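Local coordinates for amino acid adenylation domain-containing protein (Bacillus stratosphericus LAMA 585, PDB 6ULY) that probably selects and activates a keto acid as its acyl adenylate, serving as the first adenylation domain of a nonribosomal depsipeptide synthetase, at residues Ile390-Val395 against Gly449-Thr454; Thr361-Gln366 against Gly376-Thr381. All coordinates share one frame; numbering follows the deposited sequence.

Interaction 1: residues Ile390-Val395 against Gly449-Thr454. With QA7 (5'-O-{(S)-hydroxy[(4-methyl-2-oxopentanoyl)oxy]phosphoryl}adenosine), chain C.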
loop_
_atom_site.group_PDB
_atom_site.type_symbol
_atom_site.label_atom_id
_atom_site.label_comp_id
_atom_site.label_asym_id
_atom_site.label_seq_id
_atom_site.Cartn_x
_atom_site.Cartn_y
_atom_site.Cartn_z
ATOM N N ILE A 390 21.827 -14.795 13.211
ATOM C CA ILE A 390 20.418 -14.602 12.896
ATOM C C ILE A 390 19.588 -15.605 13.680
ATOM O O ILE A 390 19.955 -16.782 13.799
ATOM C CB ILE A 390 20.164 -14.750 11.382
ATOM C CG1 ILE A 390 20.895 -13.656 10.591
ATOM C CG2 ILE A 390 18.672 -14.733 11.095
ATOM C CD1 ILE A 390 20.255 -12.298 10.667
ATOM N N THR A 391 18.468 -15.140 14.223
ATOM C CA THR A 391 17.443 -16.011 14.777
ATOM C C THR A 391 16.176 -15.833 13.954
ATOM O O THR A 391 15.776 -14.703 13.659
ATOM C CB THR A 391 17.163 -15.703 16.253
ATOM O OG1 THR A 391 18.398 -15.626 16.979
ATOM C CG2 THR A 391 16.316 -16.800 16.856
ATOM N N ILE A 392 15.563 -16.944 13.569
ATOM C CA ILE A 392 14.292 -16.935 12.862
ATOM C C ILE A 392 13.252 -17.581 13.759
ATOM O O ILE A 392 13.555 -18.513 14.511
ATOM C CB ILE A 392 14.378 -17.679 11.514
ATOM C CG1 ILE A 392 15.579 -17.173 10.715
ATOM C CG2 ILE A 392 13.080 -17.507 10.740
ATOM C CD1 ILE A 392 15.739 -17.832 9.384
ATOM N N ARG A 393 12.021 -17.082 13.685
ATOM C CA ARG A 393 10.908 -17.731 14.357
ATOM C C ARG A 393 9.670 -17.613 13.482
ATOM O O ARG A 393 9.577 -16.751 12.605
ATOM C CB ARG A 393 10.651 -17.140 15.755
ATOM C CG ARG A 393 9.992 -15.768 15.767
ATOM C CD ARG A 393 9.583 -15.370 17.184
ATOM N NE ARG A 393 8.877 -14.093 17.223
ATOM C CZ ARG A 393 8.425 -13.519 18.335
ATOM N NH1 ARG A 393 8.607 -14.101 19.515
ATOM N NH2 ARG A 393 7.792 -12.357 18.269
ATOM N N ILE A 394 8.727 -18.517 13.728
ATOM C CA ILE A 394 7.448 -18.561 13.034
ATOM C C ILE A 394 6.355 -18.359 14.076
ATOM O O ILE A 394 6.317 -19.077 15.082
ATOM C CB ILE A 394 7.257 -19.897 12.292
ATOM C CG1 ILE A 394 8.506 -20.257 11.476
ATOM C CG2 ILE A 394 6.019 -19.843 11.418
ATOM C CD1 ILE A 394 8.793 -19.333 10.303
ATOM N N VAL A 395 5.471 -17.386 13.840
ATOM C CA VAL A 395 4.422 -17.032 14.788
ATOM C C VAL A 395 3.072 -17.029 14.082
ATOM O O VAL A 395 2.985 -16.959 12.854
ATOM C CB VAL A 395 4.674 -15.660 15.451
ATOM C CG1 VAL A 395 5.966 -15.685 16.245
ATOM C CG2 VAL A 395 4.707 -14.556 14.402
ATOM N N GLY A 449 15.233 -26.733 12.206
ATOM C CA GLY A 449 15.947 -25.474 12.243
ATOM C C GLY A 449 16.142 -24.815 10.899
ATOM O O GLY A 449 16.832 -23.792 10.824
ATOM N N ARG A 450 15.556 -25.363 9.839
ATOM C CA ARG A 450 15.723 -24.852 8.486
ATOM C C ARG A 450 14.427 -24.194 8.033
ATOM O O ARG A 450 13.346 -24.775 8.173
ATOM C CB ARG A 450 16.124 -25.981 7.533
ATOM C CG ARG A 450 17.410 -26.698 7.953
ATOM C CD ARG A 450 17.851 -27.737 6.935
ATOM N NE ARG A 450 16.882 -28.821 6.784
ATOM C CZ ARG A 450 16.958 -30.003 7.395
ATOM N NH1 ARG A 450 17.963 -30.278 8.215
ATOM N NH2 ARG A 450 16.020 -30.916 7.178
ATOM N N LEU A 451 14.541 -22.982 7.497
ATOM C CA LEU A 451 13.375 -22.218 7.078
ATOM C C LEU A 451 12.885 -22.683 5.714
ATOM O O LEU A 451 13.680 -23.006 4.828
ATOM C CB LEU A 451 13.715 -20.728 7.018
ATOM C CG LEU A 451 12.651 -19.797 6.442
ATOM C CD1 LEU A 451 11.444 -19.719 7.374
ATOM C CD2 LEU A 451 13.244 -18.421 6.198
ATOM N N THR A 452 11.566 -22.698 5.542
ATOM C CA THR A 452 10.954 -22.977 4.247
ATOM C C THR A 452 9.817 -21.985 4.055
ATOM O O THR A 452 8.850 -21.990 4.823
ATOM C CB THR A 452 10.444 -24.418 4.162
ATOM O OG1 THR A 452 11.552 -25.325 4.209
ATOM C CG2 THR A 452 9.682 -24.643 2.872
ATOM N N LEU A 453 9.948 -21.123 3.051
ATOM C CA LEU A 453 8.907 -20.152 2.750
ATOM C C LEU A 453 7.796 -20.809 1.945
ATOM O O LEU A 453 8.051 -21.641 1.070
ATOM C CB LEU A 453 9.486 -18.966 1.979
ATOM C CG LEU A 453 9.832 -17.723 2.802
ATOM C CD1 LEU A 453 10.505 -18.091 4.107
ATOM C CD2 LEU A 453 10.724 -16.792 2.002
ATOM N N THR A 454 6.553 -20.437 2.260
ATOM C CA THR A 454 5.378 -20.980 1.594
ATOM C C THR A 454 4.485 -19.920 0.966
ATOM O O THR A 454 3.618 -20.273 0.158
ATOM C CB THR A 454 4.533 -21.804 2.579
ATOM O OG1 THR A 454 4.168 -20.989 3.703
ATOM C CG2 THR A 454 5.305 -23.023 3.065
HETATM C C01 QA7 C . 18.714 -14.116 -1.282
HETATM C C02 QA7 C . 18.545 -12.754 -1.842
HETATM C C03 QA7 C . 19.702 -11.880 -1.440
HETATM C C04 QA7 C . 17.170 -12.332 -1.434
HETATM C C05 QA7 C . 16.970 -10.914 -1.002
HETATM C C06 QA7 C . 15.880 -10.108 -1.629
HETATM C C10 QA7 C . 12.668 -9.645 -0.393
HETATM C C11 QA7 C . 11.547 -10.424 -0.562
HETATM C C12 QA7 C . 11.326 -11.321 0.727
HETATM C C13 QA7 C . 10.744 -12.311 0.305
HETATM C C14 QA7 C . 11.199 -12.514 -1.265
HETATM C C16 QA7 C . 13.356 -13.522 -1.252
HETATM C C18 QA7 C . 12.883 -15.590 -1.461
HETATM C C19 QA7 C . 12.825 -16.973 -1.596
HETATM C C21 QA7 C . 10.596 -16.882 -1.676
HETATM C C23 QA7 C . 11.737 -14.915 -1.448
HETATM N N15 QA7 C . 12.064 -13.622 -1.329
HETATM N N17 QA7 C . 13.875 -14.712 -1.330
HETATM N N20 QA7 C . 11.684 -17.564 -1.691
HETATM N N22 QA7 C . 10.590 -15.603 -1.561
HETATM N N24 QA7 C . 14.015 -17.709 -1.603
HETATM O O07 QA7 C . 15.561 -8.868 -1.203
HETATM O O09 QA7 C . 12.894 -8.812 -1.467
HETATM O O25 QA7 C . 11.767 -11.454 -1.625
HETATM O O26 QA7 C . 9.310 -12.205 0.210
HETATM O O27 QA7 C . 10.619 -10.676 1.887
HETATM O O28 QA7 C . 14.514 -7.364 -2.746
HETATM O O29 QA7 C . 14.165 -7.009 -0.569
HETATM O O30 QA7 C . 15.310 -10.565 -2.487
HETATM O O31 QA7 C . 17.616 -10.481 -0.177
HETATM P P08 QA7 C . 14.255 -8.027 -1.524
#

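Interaction 2: residues Thr361-Gln366 against Gly376-Thr381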
loop_
_atom_site.group_PDB
_atom_site.type_symbol
_atom_site.label_atom_id
_atom_site.label_comp_id
_atom_site.label_asym_id
_atom_site.label_seq_id
_atom_site.Cartn_x
_atom_site.Cartn_y
_atom_site.Cartn_z
ATOM N N THR A 361 -4.043 -31.047 2.410
ATOM C CA THR A 361 -5.032 -30.926 3.476
ATOM C C THR A 361 -4.419 -30.380 4.759
ATOM O O THR A 361 -5.112 -29.719 5.542
ATOM C CB THR A 361 -5.675 -32.286 3.742
ATOM O OG1 THR A 361 -6.401 -32.709 2.580
ATOM C CG2 THR A 361 -6.616 -32.214 4.939
ATOM N N SER A 362 -3.133 -30.637 4.988
ATOM C CA SER A 362 -2.484 -30.317 6.251
ATOM C C SER A 362 -1.816 -28.947 6.255
ATOM O O SER A 362 -1.139 -28.608 7.230
ATOM C CB SER A 362 -1.449 -31.392 6.588
ATOM O OG SER A 362 -0.428 -31.444 5.605
ATOM N N LEU A 363 -1.995 -28.150 5.200
ATOM C CA LEU A 363 -1.310 -26.864 5.131
ATOM C C LEU A 363 -1.714 -25.939 6.274
ATOM O O LEU A 363 -0.904 -25.121 6.724
ATOM C CB LEU A 363 -1.587 -26.201 3.783
ATOM C CG LEU A 363 -0.880 -26.850 2.590
ATOM C CD1 LEU A 363 -1.306 -26.198 1.286
ATOM C CD2 LEU A 363 0.627 -26.771 2.760
ATOM N N THR A 364 -2.950 -26.051 6.757
ATOM C CA THR A 364 -3.447 -25.193 7.824
ATOM C C THR A 364 -3.195 -25.761 9.215
ATOM O O THR A 364 -3.588 -25.133 10.203
ATOM C CB THR A 364 -4.950 -24.949 7.648
ATOM O OG1 THR A 364 -5.635 -26.207 7.605
ATOM C CG2 THR A 364 -5.221 -24.185 6.363
ATOM N N GLU A 365 -2.556 -26.922 9.316
ATOM C CA GLU A 365 -2.318 -27.568 10.601
ATOM C C GLU A 365 -0.856 -28.008 10.657
ATOM O O GLU A 365 0.016 -27.494 9.945
ATOM C CB GLU A 365 -3.274 -28.753 10.791
ATOM C CG GLU A 365 -4.746 -28.427 10.590
ATOM C CD GLU A 365 -5.630 -29.659 10.677
ATOM O OE1 GLU A 365 -5.140 -30.767 10.371
ATOM O OE2 GLU A 365 -6.812 -29.522 11.057
ATOM N N GLN A 366 -0.570 -28.971 11.526
ATOM C CA GLN A 366 0.731 -29.623 11.499
ATOM C C GLN A 366 0.932 -30.272 10.136
ATOM O O GLN A 366 0.132 -31.114 9.715
ATOM C CB GLN A 366 0.824 -30.663 12.616
ATOM C CG GLN A 366 2.163 -31.372 12.687
ATOM C CD GLN A 366 2.241 -32.350 13.840
ATOM O OE1 GLN A 366 2.548 -33.527 13.650
ATOM N NE2 GLN A 366 1.968 -31.868 15.047
ATOM N N GLY A 376 -3.048 -32.997 -4.855
ATOM C CA GLY A 376 -3.194 -33.147 -3.424
ATOM C C GLY A 376 -1.921 -33.016 -2.617
ATOM O O GLY A 376 -1.978 -33.122 -1.385
ATOM N N THR A 377 -0.775 -32.796 -3.261
ATOM C CA THR A 377 0.487 -32.608 -2.563
ATOM C C THR A 377 1.159 -31.335 -3.058
ATOM O O THR A 377 0.992 -30.933 -4.213
ATOM C CB THR A 377 1.442 -33.796 -2.764
ATOM O OG1 THR A 377 1.778 -33.912 -4.152
ATOM C CG2 THR A 377 0.803 -35.089 -2.285
ATOM N N VAL A 378 1.921 -30.706 -2.167
ATOM C CA VAL A 378 2.707 -29.521 -2.481
ATOM C C VAL A 378 4.153 -29.796 -2.107
ATOM O O VAL A 378 4.428 -30.431 -1.082
ATOM C CB VAL A 378 2.189 -28.269 -1.743
ATOM C CG1 VAL A 378 0.792 -27.915 -2.218
ATOM C CG2 VAL A 378 2.202 -28.495 -0.234
ATOM N N SER A 379 5.075 -29.317 -2.938
ATOM C CA SER A 379 6.504 -29.481 -2.718
ATOM C C SER A 379 7.139 -28.112 -2.534
ATOM O O SER A 379 6.963 -27.221 -3.373
ATOM C CB SER A 379 7.163 -30.217 -3.889
ATOM O OG SER A 379 6.765 -31.576 -3.923
ATOM N N PHE A 380 7.877 -27.951 -1.440
ATOM C CA PHE A 380 8.578 -26.715 -1.138
ATOM C C PHE A 380 10.078 -26.966 -1.102
ATOM O O PHE A 380 10.537 -28.044 -0.714
ATOM C CB PHE A 380 8.128 -26.131 0.206
ATOM C CG PHE A 380 6.660 -25.829 0.278
ATOM C CD1 PHE A 380 6.129 -24.746 -0.401
ATOM C CD2 PHE A 380 5.814 -26.616 1.038
ATOM C CE1 PHE A 380 4.774 -24.459 -0.330
ATOM C CE2 PHE A 380 4.463 -26.332 1.115
ATOM C CZ PHE A 380 3.945 -25.253 0.426
ATOM N N THR A 381 10.837 -25.954 -1.506
ATOM C CA THR A 381 12.289 -26.006 -1.452
ATOM C C THR A 381 12.758 -25.442 -0.117
ATOM O O THR A 381 12.490 -24.277 0.198
ATOM C CB THR A 381 12.904 -25.218 -2.607
ATOM O OG1 THR A 381 12.422 -25.736 -3.852
ATOM C CG2 THR A 381 14.428 -25.307 -2.556
#

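Interaction 1: residues Ile390-Val395 against Gly449-Thr454
L451 carries the apolar contact alone on its side, setting one methyl against each of two isoleucines. Its CD2 lies 4.1 Å from CD1 of I392, and its CD1 lies 4.0 Å from CD1 of I394, so both branches of the leucine fork are in use. The two approaches differ in direction: the I392 side chain runs roughly perpendicular to that of L451, whereas I394 meets the leucine at a slant. With chi1 at 173°, L451 holds CG opposite its backbone N, and the fork spreads toward both isoleucine ends. All three residues are buried, and the nearest CA atoms, those of I392 and L451, are 7.9 Å apart, a spacing bridged by side chains.

Ligand contact comes from L453, two residues further on. Its CD2 is 3.7 Å from C21 of the adenine in the bound keto acyl adenylate, which places this strand beside the nucleotide base.

Polar interactions tie each segment to its surroundings: R450 forms a salt bridge with E382, and R393 makes a cation-pi contact with W437. Strands 391-395 and 450-456 belong to one five-stranded antiparallel sheet but are not adjacent in it, with 408-413 and 438-447 between them; V410 and I412 also pack on I392, and L446 on I394.

Interaction 2: residues Thr361-Gln366 against Gly376-Thr381
The chi1 of L363, -72°, sets CG opposite the carbonyl carbon, and chi2 of 175° carries CD1 on along the chain and turns the other branch, CD2, toward strand 377-381. In V378, chi1 of -65° puts CG1 opposite the carbonyl carbon and leaves CG2 between the backbone N and carbonyl carbon, where it meets the leucine. The two side chains meet end on, with L363 CD2 3.8 Å from V378 CG2. The same leucine methyl also serves F380: CD2 is 4.2 Å from CE2, near the ring plane and therefore at the edge of the ring. A single methyl group thus touches both strand residues, which are two positions apart and have their CB atoms directed toward the loop.

Residues 361-366 follow strand 355-359, which pairs antiparallel with 377-381, so the contact folds part of the connecting segment of a two-stranded beta ribbon back over its returning strand. Backbone bonds of V378 with F358 and of F380 with L356 establish that pairing. Inside the loop, E365 N donates to S362 O over 3.0 Å, closing a tight turn around L363. S362 OG is bonded to both E359 O and R368 N, linking the turn to the chain before and after it. I407 and Y471, the latter from helix 470-477, also pack on L363.

Both segments of interaction 2 precede those of interaction 1 in the sequence, and the centres of the two contacts are 16 Å apart. They occupy different sheets: the two-stranded ribbon 355-359/377-381 and the five-stranded sheet that ends in 450-456. Direct packing joins them, since T452 CG2 is 3.4 Å from F380 CB and T454 CG2 is 3.7 Å from F380 CZ. Strand 450-456 therefore has L451 directed toward strand 391-395 while its threonines meet the ribbon. Since L453 belongs to the adenylate pocket and the side chain of F380 is about 9 Å from the ligand, the junction of the two sheets lies near that pocket.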